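Local coordinates for trans-4-hydroxy-L-proline dehydratase (Clostridioides difficile 70-100-2010, PDB 6VXC), which uses a glycyl radical to dehydrate trans-4-hydroxy-L-proline to (S)-1-pyrroline-5-carboxylate in the anaerobic breakdown of hydroxyproline, at residues Thr170-Gln175 against Tyr465-Tyr470; Gln175-His180 against Leu294-Ala299; Arg568-Val573 against Gly656-Asp661. All blocks are in the same frame, centred on the assembly; numbering follows the deposited sequence.

Contact 1. Residues Thr170-Gln175 against Tyr465-Tyr470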
loop_
_atom_site.group_PDB
_atom_site.type_symbol
_atom_site.label_atom_id
_atom_site.label_comp_id
_atom_site.label_asym_id
_atom_site.label_seq_id
_atom_site.Cartn_x
_atom_site.Cartn_y
_atom_site.Cartn_z
ATOM N N THR A 170 -7.897 -6.418 -11.265
ATOM C CA THR A 170 -7.733 -4.975 -11.399
ATOM C C THR A 170 -6.364 -4.690 -12.008
ATOM O O THR A 170 -5.565 -5.596 -12.228
ATOM C CB THR A 170 -7.880 -4.239 -10.053
ATOM O OG1 THR A 170 -6.727 -4.503 -9.244
ATOM C CG2 THR A 170 -9.156 -4.667 -9.289
ATOM N N GLU A 171 -6.095 -3.412 -12.264
ATOM C CA GLU A 171 -4.860 -2.970 -12.911
ATOM C C GLU A 171 -4.281 -1.772 -12.160
ATOM O O GLU A 171 -4.827 -0.670 -12.226
ATOM C CB GLU A 171 -5.103 -2.602 -14.375
ATOM C CG GLU A 171 -3.860 -2.019 -15.022
ATOM C CD GLU A 171 -2.629 -2.849 -14.749
ATOM O OE1 GLU A 171 -2.677 -4.069 -14.993
ATOM O OE2 GLU A 171 -1.618 -2.295 -14.290
ATOM N N PHE A 172 -3.153 -1.984 -11.486
ATOM C CA PHE A 172 -2.618 -0.959 -10.597
ATOM C C PHE A 172 -2.061 0.245 -11.343
ATOM O O PHE A 172 -2.052 1.350 -10.800
ATOM C CB PHE A 172 -1.539 -1.565 -9.700
ATOM C CG PHE A 172 -2.007 -1.842 -8.306
ATOM C CD1 PHE A 172 -3.269 -2.387 -8.085
ATOM C CD2 PHE A 172 -1.220 -1.513 -7.219
ATOM C CE1 PHE A 172 -3.728 -2.621 -6.800
ATOM C CE2 PHE A 172 -1.671 -1.754 -5.924
ATOM C CZ PHE A 172 -2.940 -2.303 -5.721
ATOM N N MET A 173 -1.621 0.082 -12.591
ATOM C CA MET A 173 -0.927 1.180 -13.252
ATOM C C MET A 173 -1.839 2.007 -14.163
ATOM O O MET A 173 -1.342 2.814 -14.955
ATOM C CB MET A 173 0.287 0.655 -14.024
ATOM C CG MET A 173 1.594 0.783 -13.248
ATOM S SD MET A 173 1.524 -0.060 -11.631
ATOM C CE MET A 173 1.642 -1.771 -12.122
ATOM N N GLU A 174 -3.162 1.873 -14.031
ATOM C CA GLU A 174 -4.045 2.651 -14.894
ATOM C C GLU A 174 -4.110 4.120 -14.491
ATOM O O GLU A 174 -4.330 4.978 -15.348
ATOM C CB GLU A 174 -5.454 2.049 -14.929
ATOM C CG GLU A 174 -6.235 2.047 -13.613
ATOM C CD GLU A 174 -7.736 1.891 -13.847
ATOM O OE1 GLU A 174 -8.285 0.802 -13.536
ATOM O OE2 GLU A 174 -8.353 2.856 -14.371
ATOM N N GLN A 175 -3.989 4.430 -13.200
ATOM C CA GLN A 175 -4.082 5.807 -12.728
ATOM C C GLN A 175 -2.922 6.226 -11.839
ATOM O O GLN A 175 -2.936 7.347 -11.320
ATOM C CB GLN A 175 -5.387 6.016 -11.966
ATOM C CG GLN A 175 -6.636 5.927 -12.833
ATOM C CD GLN A 175 -7.882 5.934 -12.002
ATOM O OE1 GLN A 175 -7.994 6.714 -11.051
ATOM N NE2 GLN A 175 -8.833 5.063 -12.340
ATOM N N TYR A 465 9.566 -3.738 -6.017
ATOM C CA TYR A 465 8.623 -4.834 -5.789
ATOM C C TYR A 465 7.243 -4.259 -6.060
ATOM O O TYR A 465 6.660 -3.583 -5.211
ATOM C CB TYR A 465 8.762 -5.459 -4.384
ATOM C CG TYR A 465 8.727 -4.548 -3.154
ATOM C CD1 TYR A 465 9.750 -3.640 -2.906
ATOM C CD2 TYR A 465 7.723 -4.681 -2.187
ATOM C CE1 TYR A 465 9.740 -2.826 -1.761
ATOM C CE2 TYR A 465 7.709 -3.891 -1.050
ATOM C CZ TYR A 465 8.717 -2.964 -0.837
ATOM O OH TYR A 465 8.689 -2.175 0.300
ATOM N N VAL A 466 6.751 -4.516 -7.284
ATOM C CA VAL A 466 5.603 -3.825 -7.859
ATOM C C VAL A 466 4.370 -4.724 -7.753
ATOM O O VAL A 466 4.389 -5.878 -8.189
ATOM C CB VAL A 466 5.877 -3.425 -9.321
ATOM C CG1 VAL A 466 4.646 -2.777 -9.946
ATOM C CG2 VAL A 466 7.097 -2.486 -9.421
ATOM N N LEU A 467 3.301 -4.186 -7.178
ATOM C CA LEU A 467 1.997 -4.836 -7.199
ATOM C C LEU A 467 1.308 -4.471 -8.509
ATOM O O LEU A 467 1.323 -3.300 -8.906
ATOM C CB LEU A 467 1.147 -4.374 -6.016
ATOM C CG LEU A 467 1.276 -5.145 -4.692
ATOM C CD1 LEU A 467 2.720 -5.287 -4.284
ATOM C CD2 LEU A 467 0.488 -4.459 -3.591
ATOM N N THR A 468 0.723 -5.458 -9.199
ATOM C CA THR A 468 0.102 -5.169 -10.492
ATOM C C THR A 468 -1.424 -5.201 -10.476
ATOM O O THR A 468 -2.036 -4.732 -11.442
ATOM C CB THR A 468 0.618 -6.127 -11.594
ATOM O OG1 THR A 468 0.207 -7.468 -11.322
ATOM C CG2 THR A 468 2.152 -6.083 -11.730
ATOM N N GLY A 469 -2.047 -5.730 -9.432
ATOM C CA GLY A 469 -3.491 -5.741 -9.309
ATOM C C GLY A 469 -3.977 -6.975 -8.568
ATOM O O GLY A 469 -3.288 -7.983 -8.466
ATOM N N TYR A 470 -5.215 -6.888 -8.063
ATOM C CA TYR A 470 -5.872 -7.985 -7.345
ATOM C C TYR A 470 -6.467 -8.996 -8.331
ATOM O O TYR A 470 -6.867 -8.645 -9.439
ATOM C CB TYR A 470 -6.986 -7.445 -6.434
ATOM C CG TYR A 470 -6.485 -6.411 -5.463
ATOM C CD1 TYR A 470 -5.849 -6.785 -4.287
ATOM C CD2 TYR A 470 -6.602 -5.066 -5.749
ATOM C CE1 TYR A 470 -5.354 -5.819 -3.406
ATOM C CE2 TYR A 470 -6.110 -4.096 -4.889
ATOM C CZ TYR A 470 -5.489 -4.475 -3.713
ATOM O OH TYR A 470 -5.002 -3.511 -2.861
#
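The ring of Phe-172 presses its edge toward the face of Tyr-470, and this is the tight end of the contact. The pair is an offset edge-to-face arrangement, with planes 68° apart and centroids 5.4 Å apart. Phe-172 CE1 comes within 3.4 Å of Tyr-470 CE2. Across the Phe-172 ring, CE2 lies against the CB of Leu-467, whose side chain points the same way. Thr-170 closes this end. Its OG1 sits between its own backbone N and carbonyl carbon (chi1 72°), where it accepts a bond from Tyr-470 N at 3.1 Å. Glu-353 also bonds to this hydroxyl, and the OH of Tyr-470 pairs with Thr-665. Strand 463-472 belongs to the beta/alpha barrel of glycyl radical enzymes, with strand 565-573 as its parallel neighbour. The 170-173 loop runs nearly antiparallel to it. Thr-170 N binds Tyr-470 O at 3.1 Å, and Phe-172 N binds Thr-468 O at 3.0 Å. Between these bonds the CA of Gly-469 meets Thr-170 O at 3.6 Å in a CA-H...O contact. Lys-524 ties the loop to the strand by bonding to the carbonyls of Thr-170 and Thr-468 and forming a salt bridge with Glu-171. Packing is looser at Met-173, though this side is buried too. Its chain bends at chi2 and chi3, and only the methyl CE comes near the strand. CE is 3.8 Å from Val-466 CG1 and 3.6 Å from Leu-467 O.

Contact 2. Residues Gln175-His180 against Leu294-Ala299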
loop_
_atom_site.group_PDB
_atom_site.type_symbol
_atom_site.label_atom_id
_atom_site.label_comp_id
_atom_site.label_asym_id
_atom_site.label_seq_id
_atom_site.Cartn_x
_atom_site.Cartn_y
_atom_site.Cartn_z
ATOM N N GLN A 175 -3.989 4.430 -13.200
ATOM C CA GLN A 175 -4.082 5.807 -12.728
ATOM C C GLN A 175 -2.922 6.226 -11.839
ATOM O O GLN A 175 -2.936 7.347 -11.320
ATOM C CB GLN A 175 -5.387 6.016 -11.966
ATOM C CG GLN A 175 -6.636 5.927 -12.833
ATOM C CD GLN A 175 -7.882 5.934 -12.002
ATOM O OE1 GLN A 175 -7.994 6.714 -11.051
ATOM N NE2 GLN A 175 -8.833 5.063 -12.340
ATOM N N ARG A 176 -1.954 5.347 -11.609
ATOM C CA ARG A 176 -0.833 5.626 -10.729
ATOM C C ARG A 176 0.398 4.946 -11.289
ATOM O O ARG A 176 0.301 4.000 -12.074
ATOM C CB ARG A 176 -1.079 5.146 -9.281
ATOM C CG ARG A 176 -2.356 5.671 -8.665
ATOM C CD ARG A 176 -2.437 5.375 -7.185
ATOM N NE ARG A 176 -1.652 6.325 -6.415
ATOM C CZ ARG A 176 -1.615 6.363 -5.088
ATOM N NH1 ARG A 176 -2.327 5.488 -4.377
ATOM N NH2 ARG A 176 -0.881 7.280 -4.484
ATOM N N ALA A 177 1.556 5.430 -10.847
ATOM C CA ALA A 177 2.836 4.849 -11.196
ATOM C C ALA A 177 3.169 3.680 -10.273
ATOM O O ALA A 177 2.655 3.592 -9.151
ATOM C CB ALA A 177 3.932 5.906 -11.117
ATOM N N PRO A 178 4.046 2.774 -10.726
ATOM C CA PRO A 178 4.330 1.564 -9.934
ATOM C C PRO A 178 4.626 1.836 -8.471
ATOM O O PRO A 178 4.016 1.207 -7.594
ATOM C CB PRO A 178 5.534 0.960 -10.673
ATOM C CG PRO A 178 5.332 1.376 -12.100
ATOM C CD PRO A 178 4.742 2.762 -12.025
ATOM N N GLY A 179 5.572 2.729 -8.188
ATOM C CA GLY A 179 5.831 3.120 -6.816
ATOM C C GLY A 179 6.027 1.917 -5.928
ATOM O O GLY A 179 6.823 1.021 -6.220
ATOM N N HIS A 180 5.299 1.900 -4.820
ATOM C CA HIS A 180 5.309 0.788 -3.882
ATOM C C HIS A 180 6.720 0.507 -3.372
ATOM O O HIS A 180 7.176 -0.634 -3.384
ATOM C CB HIS A 180 4.708 -0.474 -4.506
ATOM C CG HIS A 180 4.291 -1.488 -3.492
ATOM N ND1 HIS A 180 5.154 -2.440 -2.995
ATOM C CD2 HIS A 180 3.111 -1.686 -2.862
ATOM C CE1 HIS A 180 4.523 -3.182 -2.103
ATOM N NE2 HIS A 180 3.281 -2.745 -2.003
ATOM N N LEU A 294 6.186 11.495 -9.475
ATOM C CA LEU A 294 5.137 10.649 -10.028
ATOM C C LEU A 294 4.130 10.346 -8.929
ATOM O O LEU A 294 4.458 10.390 -7.746
ATOM C CB LEU A 294 5.703 9.339 -10.580
ATOM C CG LEU A 294 6.518 9.424 -11.872
ATOM C CD1 LEU A 294 7.338 8.155 -12.046
ATOM C CD2 LEU A 294 5.621 9.704 -13.081
ATOM N N ASN A 295 2.908 9.989 -9.333
ATOM C CA ASN A 295 1.857 9.574 -8.391
ATOM C C ASN A 295 2.048 8.098 -8.046
ATOM O O ASN A 295 1.329 7.217 -8.525
ATOM C CB ASN A 295 0.471 9.811 -8.976
ATOM C CG ASN A 295 -0.635 9.376 -8.025
ATOM O OD1 ASN A 295 -0.379 9.105 -6.851
ATOM N ND2 ASN A 295 -1.876 9.355 -8.513
ATOM N N ILE A 296 3.022 7.822 -7.167
ATOM C CA ILE A 296 3.440 6.445 -6.893
ATOM C C ILE A 296 2.530 5.797 -5.851
ATOM O O ILE A 296 2.075 6.448 -4.913
ATOM C CB ILE A 296 4.920 6.400 -6.454
ATOM C CG1 ILE A 296 5.188 7.447 -5.360
ATOM C CG2 ILE A 296 5.833 6.576 -7.652
ATOM C CD1 ILE A 296 6.600 7.453 -4.841
ATOM N N TRP A 297 2.237 4.512 -6.050
ATOM C CA TRP A 297 1.489 3.732 -5.071
ATOM C C TRP A 297 2.169 3.777 -3.708
ATOM O O TRP A 297 3.387 3.641 -3.606
ATOM C CB TRP A 297 1.354 2.279 -5.538
ATOM C CG TRP A 297 0.204 2.056 -6.481
ATOM C CD1 TRP A 297 0.265 1.872 -7.835
ATOM C CD2 TRP A 297 -1.183 2.002 -6.130
ATOM N NE1 TRP A 297 -1.006 1.703 -8.344
ATOM C CE2 TRP A 297 -1.910 1.783 -7.318
ATOM C CE3 TRP A 297 -1.882 2.122 -4.921
ATOM C CZ2 TRP A 297 -3.296 1.677 -7.330
ATOM C CZ3 TRP A 297 -3.264 2.012 -4.937
ATOM C CH2 TRP A 297 -3.953 1.797 -6.136
ATOM N N ASP A 298 1.368 3.957 -2.657
ATOM C CA ASP A 298 1.846 3.911 -1.268
ATOM C C ASP A 298 2.838 5.026 -0.950
ATOM O O ASP A 298 3.714 4.860 -0.093
ATOM C CB ASP A 298 2.466 2.554 -0.943
ATOM C CG ASP A 298 1.461 1.409 -1.049
ATOM O OD1 ASP A 298 0.254 1.681 -1.212
ATOM O OD2 ASP A 298 1.882 0.249 -0.960
ATOM N N ALA A 299 2.672 6.178 -1.605
ATOM C CA ALA A 299 3.462 7.377 -1.330
ATOM C C ALA A 299 4.945 7.063 -1.153
ATOM O O ALA A 299 5.598 6.583 -2.078
ATOM C CB ALA A 299 2.902 8.085 -0.095
HETATM O O HOH W 1 -1.852 10.011 -11.240
HETATM O O HOH W 2 -1.451 3.833 -1.925
#
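Arg-176 lies across Trp-297 at about a right angle and hooks Asn-295 with its guanidinium. The two loops that carry them, beside the active site of this glycyl radical enzyme, are joined by a single beta bridge between Ala-177 and Ile-296. A type II turn follows from Ile-296 to Ala-299. The bridge is made by Ala-177 N to Asn-295 O, 2.9 Å, and Trp-297 N to Ala-177 O, 3.3 Å. The Arg-176 chain is extended at chi2 (-170°), which carries CD over the six-membered ring of Trp-297. Arg-176 CD is 3.6 Å from Trp-297 CE2, in a CH-pi contact over the face. The bend at chi3 then turns NE and the guanidinium toward Asn-295 OD1. The guanidinium is tilted 47° to the ring and makes an off-centre cation-pi contact. Phe-172 stacks on the indole, and its carbonyl accepts from Trp-297 NE1. Asn-295 OD1 takes two bonds from one side of Arg-176, from NE at 3.1 Å and NH2 at 3.0 Å. Both donors reach it from the same face of the amide, and OD1 stays near the guanidinium plane. Asp-359 forms a salt bridge with NH2, so the arginine charge has a carboxylate partner. The other end of the amide is held through water 1, which accepts from Asn-295 ND2 and donates to Gln-175 O. Further along, Gly-179 CA packs 3.4 Å from Ile-296 CB, and His-180 N bonds to Trp-297 O. The His-180 ring runs beside the Asp-298 carboxylate, planes 46° apart. His-180 NE2 bonds to Glu-456, the probable proton acceptor. Asp-298 OD1 holds a glycerol and water 2, while Asp-298 OD2 lies 3.0 Å from His-180 CD2.

Contact 3. Residues Arg568-Val573 against Gly656-Asp661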
loop_
_atom_site.group_PDB
_atom_site.type_symbol
_atom_site.label_atom_id
_atom_site.label_comp_id
_atom_site.label_asym_id
_atom_site.label_seq_id
_atom_site.Cartn_x
_atom_site.Cartn_y
_atom_site.Cartn_z
ATOM N N ARG A 568 7.627 -8.671 -9.070
ATOM C CA ARG A 568 6.283 -8.203 -9.372
ATOM C C ARG A 568 5.290 -9.169 -8.743
ATOM O O ARG A 568 5.539 -10.376 -8.685
ATOM C CB ARG A 568 6.029 -8.123 -10.890
ATOM C CG ARG A 568 6.226 -6.727 -11.474
ATOM C CD ARG A 568 6.155 -6.675 -12.996
ATOM N NE ARG A 568 5.440 -5.483 -13.439
ATOM C CZ ARG A 568 5.911 -4.245 -13.314
ATOM N NH1 ARG A 568 7.090 -4.035 -12.747
ATOM N NH2 ARG A 568 5.205 -3.221 -13.754
ATOM N N TYR A 569 4.152 -8.634 -8.302
ATOM C CA TYR A 569 3.165 -9.398 -7.562
ATOM C C TYR A 569 1.791 -9.288 -8.215
ATOM O O TYR A 569 1.435 -8.263 -8.799
ATOM C CB TYR A 569 3.085 -8.918 -6.088
ATOM C CG TYR A 569 4.310 -9.275 -5.270
ATOM C CD1 TYR A 569 5.455 -8.477 -5.281
ATOM C CD2 TYR A 569 4.344 -10.448 -4.526
ATOM C CE1 TYR A 569 6.582 -8.825 -4.533
ATOM C CE2 TYR A 569 5.450 -10.793 -3.793
ATOM C CZ TYR A 569 6.563 -9.987 -3.799
ATOM O OH TYR A 569 7.659 -10.358 -3.063
ATOM N N ILE A 570 1.023 -10.362 -8.101
ATOM C CA ILE A 570 -0.424 -10.349 -8.296
ATOM C C ILE A 570 -1.055 -10.719 -6.958
ATOM O O ILE A 570 -0.653 -11.702 -6.335
ATOM C CB ILE A 570 -0.864 -11.307 -9.421
ATOM C CG1 ILE A 570 -0.202 -10.927 -10.756
ATOM C CG2 ILE A 570 -2.391 -11.322 -9.558
ATOM C CD1 ILE A 570 -0.469 -11.915 -11.847
ATOM N N GLN A 571 -1.984 -9.894 -6.487
ATOM C CA GLN A 571 -2.525 -10.021 -5.140
ATOM C C GLN A 571 -3.751 -10.938 -5.116
ATOM O O GLN A 571 -4.795 -10.606 -5.679
ATOM C CB GLN A 571 -2.860 -8.638 -4.584
ATOM C CG GLN A 571 -1.736 -7.563 -4.664
ATOM C CD GLN A 571 -1.787 -6.631 -5.868
ATOM O OE1 GLN A 571 -1.044 -6.808 -6.832
ATOM N NE2 GLN A 571 -2.681 -5.660 -5.831
ATOM N N GLY A 572 -3.641 -12.064 -4.415
ATOM C CA GLY A 572 -4.747 -13.020 -4.369
ATOM C C GLY A 572 -5.810 -12.592 -3.368
ATOM O O GLY A 572 -5.509 -12.311 -2.208
ATOM N N VAL A 573 -7.063 -12.538 -3.818
ATOM C CA VAL A 573 -8.169 -12.122 -2.969
ATOM C C VAL A 573 -9.155 -13.275 -2.837
ATOM O O VAL A 573 -9.496 -13.935 -3.827
ATOM C CB VAL A 573 -8.887 -10.868 -3.511
ATOM C CG1 VAL A 573 -10.067 -10.499 -2.609
ATOM C CG2 VAL A 573 -7.935 -9.709 -3.606
ATOM N N GLY A 656 13.413 -9.478 -13.423
ATOM C CA GLY A 656 13.023 -10.114 -12.190
ATOM C C GLY A 656 12.071 -11.270 -12.427
ATOM O O GLY A 656 12.054 -11.885 -13.499
ATOM N N GLU A 657 11.268 -11.581 -11.405
ATOM C CA GLU A 657 10.285 -12.651 -11.520
ATOM C C GLU A 657 9.015 -12.282 -10.762
ATOM O O GLU A 657 9.009 -11.405 -9.892
ATOM C CB GLU A 657 10.824 -13.980 -10.993
ATOM C CG GLU A 657 10.873 -14.042 -9.489
ATOM C CD GLU A 657 11.323 -15.397 -8.938
ATOM O OE1 GLU A 657 11.624 -16.316 -9.739
ATOM O OE2 GLU A 657 11.382 -15.529 -7.691
ATOM N N TYR A 658 7.935 -12.983 -11.103
ATOM C CA TYR A 658 6.663 -12.829 -10.421
ATOM C C TYR A 658 6.644 -13.648 -9.143
ATOM O O TYR A 658 7.265 -14.716 -9.051
ATOM C CB TYR A 658 5.493 -13.253 -11.320
ATOM C CG TYR A 658 5.032 -12.117 -12.166
ATOM C CD1 TYR A 658 5.663 -11.832 -13.372
ATOM C CD2 TYR A 658 4.009 -11.284 -11.742
ATOM C CE1 TYR A 658 5.270 -10.782 -14.135
ATOM C CE2 TYR A 658 3.603 -10.210 -12.510
ATOM C CZ TYR A 658 4.246 -9.971 -13.707
ATOM O OH TYR A 658 3.864 -8.909 -14.472
ATOM N N ARG A 659 5.960 -13.110 -8.140
ATOM C CA ARG A 659 5.717 -13.797 -6.885
ATOM C C ARG A 659 4.298 -13.466 -6.422
ATOM O O ARG A 659 3.575 -12.705 -7.060
ATOM C CB ARG A 659 6.772 -13.424 -5.832
ATOM C CG ARG A 659 8.234 -13.711 -6.276
ATOM C CD ARG A 659 9.245 -13.537 -5.138
ATOM N NE ARG A 659 9.054 -14.572 -4.128
ATOM C CZ ARG A 659 9.421 -15.841 -4.274
ATOM N NH1 ARG A 659 9.199 -16.714 -3.293
ATOM N NH2 ARG A 659 10.034 -16.232 -5.386
ATOM N N VAL A 660 3.918 -13.999 -5.271
ATOM C CA VAL A 660 2.527 -14.033 -4.857
ATOM C C VAL A 660 2.402 -13.383 -3.482
ATOM O O VAL A 660 3.304 -13.513 -2.651
ATOM C CB VAL A 660 2.072 -15.510 -4.892
ATOM C CG1 VAL A 660 1.431 -15.964 -3.645
ATOM C CG2 VAL A 660 1.268 -15.815 -6.192
ATOM N N ASP A 661 1.318 -12.626 -3.272
ATOM C CA ASP A 661 0.923 -12.149 -1.947
ATOM C C ASP A 661 -0.605 -12.176 -1.843
ATOM O O ASP A 661 -1.308 -12.413 -2.830
ATOM C CB ASP A 661 1.516 -10.747 -1.631
ATOM C CG ASP A 661 1.127 -9.671 -2.639
ATOM O OD1 ASP A 661 0.134 -9.873 -3.356
ATOM O OD2 ASP A 661 1.808 -8.598 -2.706
HETATM O O HOH W 3 8.542 -12.691 -1.735
#
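Tyr-658 has CG anti to its carbonyl carbon (chi1 -87°), and this lays its ring beside the side chain of Arg-568. Asp-661 takes a different position, with CG between its backbone N and carbonyl carbon (chi1 58°), which swings the carboxylate toward Tyr-569 and Gln-571. The strands run parallel as neighbours in the beta/alpha barrel of glycyl radical enzymes, with 565-573 lying between 463-472 and 657-661. Arg-568 pairs with Tyr-658, Tyr-569 with Arg-659, Ile-570 with Val-660 and Gln-571 with Asp-661. Backbone bonds hold both ends. Arg-659 N reaches Arg-568 O at 2.8 Å, and Gly-572 N reaches Asp-661 O at 2.8 Å. The middle is wider: Ile-570 N is 3.6 Å from Arg-659 O.

On one face, Arg-568 CB sits over the Tyr-658 ring, 3.8 Å from its centroid and offset toward the rim. The Tyr-658 OH lies at the edge of the guanidinium, whose plane is 80° from the ring. Ile-570 and Val-660 share this face, and helices 506-538 and 630-647 pack against it. On the other face, Asp-661 OD1 comes within 3.2 Å of Gln-571 CG, while Gln-571 OE1 is bonded to Gly-469 N in the next strand. Asp-661 OD2 lies beside CB and CG of Tyr-569. The Tyr-569 ring runs alongside Arg-659, with CE2 3.6 Å from Arg-659 CB. Arg-659 also forms a salt bridge with Glu-657. Water 3 bridges the two strands, giving a hydrogen to Tyr-569 OH at 2.8 Å and accepting one from Arg-659 NE at 3.1 Å.

Contact 1 sits between the other two, its centre 9 Å from that of contact 2 and 10 Å from that of contact 3. Contacts 2 and 3 have centres 17 Å apart and do not touch. Contacts 1 and 2 share Gln-175. Contacts 1 and 3 share a sheet, where Val-466 O probably accepts from Tyr-569 N at 2.8 Å. All three reach the active site. The side chains of His-180, Leu-467 and Asp-661 lie about 3, 4 and 4 Å from that of Glu-456, the probable proton acceptor. Tyr-470 of contact 1 and Asp-298 of contact 2 both approach a bound glycerol, which probably came from crystallisation but may mark the substrate pocket.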